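Local coordinates for uncharacterized protein MG296 homolog (Mycoplasma pneumoniae, PDB 2I15) that is of unknown function but folds as an all-alpha member of the Mg296 family and packs closely against other copies of itself, at residues L46-D50 with A102-F106; S71-Q77 with C95-F99. All coordinates share one frame; numbering follows the deposited sequence.

Overall arrangement
Both contacts rest on helix 92-113, with centres about 14 Å apart. Along the chain, interaction 2 is nested inside interaction 1: the loop segment 46-50 comes first, then 71-77 at the C-terminal end of helix 57-75, then 95-99 and finally 102-106 on the shared helix. Interaction 2 pairs helix 57-75 with helix 92-113 farther out, about 17 Å from the centre of the chain. Interaction 1 is buried about 4 Å from that centre, where the loop after helix 27-41 reaches the same helix. Both also touch the second subunit, so the packing within the chain continues directly into the assembly.

Interaction 1 (L46-D50 with A102-F106); sequences LIYED and ALTLF
The ring of Y48 is sandwiched between two aliphatic branches. CG2 of its own neighbour I47 sits over the centre of one face, and L103 CD2 covers the other. The L103 methyl is a textbook CH-pi contact: CD2 lies 3.4 Å from the centroid of the Y48 ring and only 4° off the ring normal, so it is almost equally far from all six ring carbons. The leucine side chain travels alongside the tyrosine in the same direction; its chi2 of 175° sends CD1 onward, away from CA, and leaves CD2, the other branch, over the tyrosine ring.

At the edge of the Y48 ring comes F106. Its CD1 is 3.7 Å from Y48 CD2 and lies near the tyrosine plane. The two planes stand at 90° with centroids 5.6 Å apart, an offset edge-to-face pair in which Y48 gives the edge and F106 the face.

Nearer the backbone, Y48 CB rests 3.8 Å from A102 O. E49 and L105 add a looser touch at the margin. What joins the two segments is therefore mainly van der Waals and aromatic packing, while the buried Y48 hydroxyl is satisfied elsewhere, through a weak hydrogen bond to L64 O on helix 57-75. F68 of that helix meets both aromatic rings, and F30 of the second subunit packs edge-to-face with F106.

Together these residues form a cluster built on a CH-pi contact and an edge-to-face aromatic pair, which packs the loop between helices 27-41 and 57-75 onto helix 92-113 of this all-alpha chain, at the interface with the second subunit.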
loop_
_atom_site.group_PDB
_atom_site.type_symbol
_atom_site.label_atom_id
_atom_site.label_comp_id
_atom_site.label_asym_id
_atom_site.label_seq_id
_atom_site.Cartn_x
_atom_site.Cartn_y
_atom_site.Cartn_z
ATOM N N LEU A 46 -0.922 18.421 3.406
ATOM C CA LEU A 46 -0.841 17.025 3.862
ATOM C C LEU A 46 -1.141 16.939 5.354
ATOM O O LEU A 46 -0.416 16.309 6.127
ATOM C CB LEU A 46 0.529 16.399 3.578
ATOM C CG LEU A 46 0.604 14.927 4.014
ATOM C CD1 LEU A 46 -0.760 14.239 3.830
ATOM C CD2 LEU A 46 1.711 14.199 3.251
ATOM N N ILE A 47 -2.247 17.565 5.736
ATOM C CA ILE A 47 -2.698 17.628 7.117
ATOM C C ILE A 47 -2.689 16.278 7.828
ATOM O O ILE A 47 -2.447 16.232 9.024
ATOM C CB ILE A 47 -4.134 18.264 7.183
ATOM C CG1 ILE A 47 -4.345 19.017 8.503
ATOM C CG2 ILE A 47 -5.204 17.189 7.085
ATOM C CD1 ILE A 47 -4.404 18.136 9.716
ATOM N N TYR A 48 -2.907 15.184 7.094
ATOM C CA TYR A 48 -2.982 13.843 7.700
ATOM C C TYR A 48 -1.695 13.107 8.100
ATOM O O TYR A 48 -1.759 12.001 8.626
ATOM C CB TYR A 48 -3.827 12.921 6.811
ATOM C CG TYR A 48 -5.141 13.538 6.403
ATOM C CD1 TYR A 48 -5.329 14.019 5.112
ATOM C CD2 TYR A 48 -6.182 13.684 7.321
ATOM C CE1 TYR A 48 -6.517 14.651 4.734
ATOM C CE2 TYR A 48 -7.374 14.314 6.964
ATOM C CZ TYR A 48 -7.529 14.790 5.669
ATOM O OH TYR A 48 -8.678 15.456 5.323
ATOM N N GLU A 49 -0.538 13.710 7.859
ATOM C CA GLU A 49 0.740 13.097 8.234
ATOM C C GLU A 49 1.485 14.151 9.019
ATOM O O GLU A 49 2.595 13.945 9.523
ATOM C CB GLU A 49 1.557 12.770 6.996
ATOM C CG GLU A 49 0.778 11.927 6.020
ATOM C CD GLU A 49 1.222 10.502 6.063
ATOM O OE1 GLU A 49 2.162 10.169 5.310
ATOM O OE2 GLU A 49 0.664 9.736 6.875
ATOM N N ASP A 50 0.844 15.303 9.073
ATOM C CA ASP A 50 1.363 16.467 9.717
ATOM C C ASP A 50 1.421 16.314 11.196
ATOM O O ASP A 50 0.366 16.126 11.824
ATOM C CB ASP A 50 0.466 17.666 9.376
ATOM C CG ASP A 50 1.245 18.907 9.076
ATOM O OD1 ASP A 50 2.046 19.340 9.931
ATOM O OD2 ASP A 50 1.040 19.454 7.974
ATOM N N ALA A 102 -4.228 7.561 1.933
ATOM C CA ALA A 102 -3.811 8.845 2.497
ATOM C C ALA A 102 -4.348 9.010 3.926
ATOM O O ALA A 102 -3.791 9.762 4.717
ATOM C CB ALA A 102 -4.310 9.997 1.620
ATOM N N LEU A 103 -5.412 8.288 4.259
ATOM C CA LEU A 103 -6.027 8.419 5.575
ATOM C C LEU A 103 -5.709 7.285 6.553
ATOM O O LEU A 103 -6.182 7.268 7.693
ATOM C CB LEU A 103 -7.550 8.565 5.397
ATOM C CG LEU A 103 -7.945 9.784 4.548
ATOM C CD1 LEU A 103 -9.412 9.809 4.311
ATOM C CD2 LEU A 103 -7.491 11.065 5.270
ATOM N N THR A 104 -4.884 6.350 6.104
ATOM C CA THR A 104 -4.505 5.173 6.883
ATOM C C THR A 104 -4.209 5.433 8.374
ATOM O O THR A 104 -4.777 4.778 9.252
ATOM C CB THR A 104 -3.293 4.480 6.197
ATOM O OG1 THR A 104 -3.670 3.167 5.766
ATOM C CG2 THR A 104 -2.120 4.366 7.148
ATOM N N LEU A 105 -3.327 6.392 8.649
ATOM C CA LEU A 105 -2.934 6.728 10.012
ATOM C C LEU A 105 -4.123 7.359 10.747
ATOM O O LEU A 105 -4.328 7.133 11.941
ATOM C CB LEU A 105 -1.753 7.703 9.976
ATOM C CG LEU A 105 -0.830 7.964 11.175
ATOM C CD1 LEU A 105 -1.633 8.234 12.420
ATOM C CD2 LEU A 105 0.079 6.799 11.371
ATOM N N PHE A 106 -4.908 8.139 10.003
ATOM C CA PHE A 106 -6.106 8.816 10.499
ATOM C C PHE A 106 -7.122 7.760 10.932
ATOM O O PHE A 106 -7.718 7.849 12.004
ATOM C CB PHE A 106 -6.707 9.649 9.369
ATOM C CG PHE A 106 -7.838 10.547 9.791
ATOM C CD1 PHE A 106 -7.595 11.841 10.230
ATOM C CD2 PHE A 106 -9.151 10.100 9.729
ATOM C CE1 PHE A 106 -8.642 12.677 10.595
ATOM C CE2 PHE A 106 -10.208 10.933 10.096
ATOM C CZ PHE A 106 -9.946 12.218 10.527
#

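Interaction 2 (S71-Q77 with C95-F99); sequences SSEVVKQ and CCQSF
Two helices of one chain, 57-75 and 92-113, run roughly antiparallel here, and the contact joins the last turn of the first to an early part of the second. Over the short segments the axes approach to 9.1 Å, with 142° between their N-to-C directions.

V75 is the centre of the contact, and its two methyls divide the work. CG1 lies 3.6 Å from S98 CB, while CG2 rests 3.5 Å from C95 O and also reaches the start of the F99 side chain. The valine's torsion (chi1 -59°) sets CG1 beside the backbone N and CG2 between N and the carbonyl carbon, so that both methyls bear on the single turn from C95 to F99.

One turn back, the F99 ring fits against S71 and S72. S71 OG comes 3.3 Å from F99 CD1, approaching the ring obliquely, and the backbone S72 N meets the ring edge in its plane, 3.7 Å from F99 CE1. V75 and F99 themselves cross at about a right angle.

Toward the other end, C95 lies beside the exit from helix 57-75. Its SG is 3.9 Å from Q77 N, where K76 centres an inverse gamma turn closed by a bond from Q77 N to V75 O. S98 turns its hydroxyl back to S94 O on its own helix, presenting CB to the valine.

L11 of the second subunit packs on S72 and K76, so this side of the helix pair is part of the interface with the second subunit. Small serine and cysteine side chains around one valine and one phenylalanine make the seam of an antiparallel helix pair in an all-alpha fold.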
loop_
_atom_site.group_PDB
_atom_site.type_symbol
_atom_site.label_atom_id
_atom_site.label_comp_id
_atom_site.label_asym_id
_atom_site.label_seq_id
_atom_site.Cartn_x
_atom_site.Cartn_y
_atom_site.Cartn_z
ATOM N N SER A 71 -9.047 16.059 -0.471
ATOM C CA SER A 71 -8.472 14.747 -0.749
ATOM C C SER A 71 -9.385 14.062 -1.762
ATOM O O SER A 71 -8.931 13.518 -2.767
ATOM C CB SER A 71 -8.408 13.896 0.528
ATOM O OG SER A 71 -7.903 12.586 0.288
ATOM N N SER A 72 -10.684 14.122 -1.506
ATOM C CA SER A 72 -11.657 13.488 -2.374
ATOM C C SER A 72 -11.631 14.061 -3.783
ATOM O O SER A 72 -11.743 13.325 -4.760
ATOM C CB SER A 72 -13.054 13.645 -1.771
ATOM O OG SER A 72 -13.842 12.486 -1.997
ATOM N N GLU A 73 -11.475 15.371 -3.886
ATOM C CA GLU A 73 -11.466 16.033 -5.179
ATOM C C GLU A 73 -10.228 15.678 -5.998
ATOM O O GLU A 73 -10.322 15.452 -7.201
ATOM C CB GLU A 73 -11.559 17.554 -4.981
ATOM C CG GLU A 73 -12.424 18.303 -5.995
ATOM C CD GLU A 73 -11.633 18.860 -7.174
ATOM O OE1 GLU A 73 -10.514 19.373 -6.944
ATOM O OE2 GLU A 73 -12.134 18.805 -8.326
ATOM N N VAL A 74 -9.069 15.607 -5.361
ATOM C CA VAL A 74 -7.863 15.304 -6.115
ATOM C C VAL A 74 -7.711 13.849 -6.528
ATOM O O VAL A 74 -7.001 13.567 -7.493
ATOM C CB VAL A 74 -6.583 15.751 -5.363
ATOM C CG1 VAL A 74 -6.625 17.253 -5.124
ATOM C CG2 VAL A 74 -6.450 14.990 -4.059
ATOM N N VAL A 75 -8.357 12.922 -5.825
ATOM C CA VAL A 75 -8.234 11.509 -6.194
ATOM C C VAL A 75 -9.308 11.016 -7.150
ATOM O O VAL A 75 -9.103 10.015 -7.828
ATOM C CB VAL A 75 -8.254 10.572 -4.970
ATOM C CG1 VAL A 75 -7.110 10.918 -4.029
ATOM C CG2 VAL A 75 -9.596 10.663 -4.259
ATOM N N LYS A 76 -10.445 11.709 -7.200
ATOM C CA LYS A 76 -11.540 11.305 -8.084
ATOM C C LYS A 76 -11.201 11.601 -9.532
ATOM O O LYS A 76 -11.871 12.402 -10.174
ATOM C CB LYS A 76 -12.837 12.039 -7.733
ATOM C CG LYS A 76 -12.731 13.548 -7.819
ATOM C CD LYS A 76 -14.022 14.171 -8.312
ATOM C CE LYS A 76 -13.876 15.682 -8.411
ATOM N NZ LYS A 76 -15.079 16.390 -7.895
ATOM N N GLN A 77 -10.178 10.941 -10.061
ATOM C CA GLN A 77 -9.825 11.209 -11.432
ATOM C C GLN A 77 -10.626 10.443 -12.447
ATOM O O GLN A 77 -10.083 9.809 -13.344
ATOM C CB GLN A 77 -8.333 11.045 -11.676
ATOM C CG GLN A 77 -7.737 9.715 -11.320
ATOM C CD GLN A 77 -6.274 9.877 -10.964
ATOM O OE1 GLN A 77 -5.490 8.929 -11.020
ATOM N NE2 GLN A 77 -5.898 11.097 -10.580
ATOM N N CYS A 95 -9.620 5.099 -7.302
ATOM C CA CYS A 95 -9.881 6.425 -6.736
ATOM C C CYS A 95 -10.091 6.326 -5.224
ATOM O O CYS A 95 -9.601 7.156 -4.459
ATOM C CB CYS A 95 -11.120 7.052 -7.380
ATOM S SG CYS A 95 -11.000 7.276 -9.163
ATOM N N CYS A 96 -10.829 5.307 -4.798
ATOM C CA CYS A 96 -11.101 5.099 -3.380
ATOM C C CYS A 96 -9.864 4.566 -2.686
ATOM O O CYS A 96 -9.681 4.755 -1.477
ATOM C CB CYS A 96 -12.225 4.086 -3.195
ATOM S SG CYS A 96 -13.853 4.710 -3.559
ATOM N N GLN A 97 -9.021 3.878 -3.445
ATOM C CA GLN A 97 -7.819 3.315 -2.869
ATOM C C GLN A 97 -6.928 4.480 -2.452
ATOM O O GLN A 97 -6.398 4.481 -1.346
ATOM C CB GLN A 97 -7.122 2.402 -3.884
ATOM C CG GLN A 97 -5.950 1.632 -3.289
ATOM C CD GLN A 97 -6.388 0.630 -2.241
ATOM O OE1 GLN A 97 -5.663 0.365 -1.289
ATOM N NE2 GLN A 97 -7.574 0.061 -2.416
ATOM N N SER A 98 -6.810 5.491 -3.314
ATOM C CA SER A 98 -5.979 6.668 -3.033
ATOM C C SER A 98 -6.472 7.504 -1.853
ATOM O O SER A 98 -5.665 8.039 -1.100
ATOM C CB SER A 98 -5.893 7.551 -4.267
ATOM O OG SER A 98 -5.371 6.816 -5.360
ATOM N N PHE A 99 -7.790 7.628 -1.702
ATOM C CA PHE A 99 -8.381 8.375 -0.594
ATOM C C PHE A 99 -8.038 7.651 0.713
ATOM O O PHE A 99 -7.690 8.280 1.722
ATOM C CB PHE A 99 -9.896 8.420 -0.730
ATOM C CG PHE A 99 -10.575 9.296 0.291
ATOM C CD1 PHE A 99 -10.643 10.673 0.105
ATOM C CD2 PHE A 99 -11.172 8.742 1.429
ATOM C CE1 PHE A 99 -11.300 11.491 1.026
ATOM C CE2 PHE A 99 -11.832 9.557 2.359
ATOM C CZ PHE A 99 -11.893 10.933 2.155
#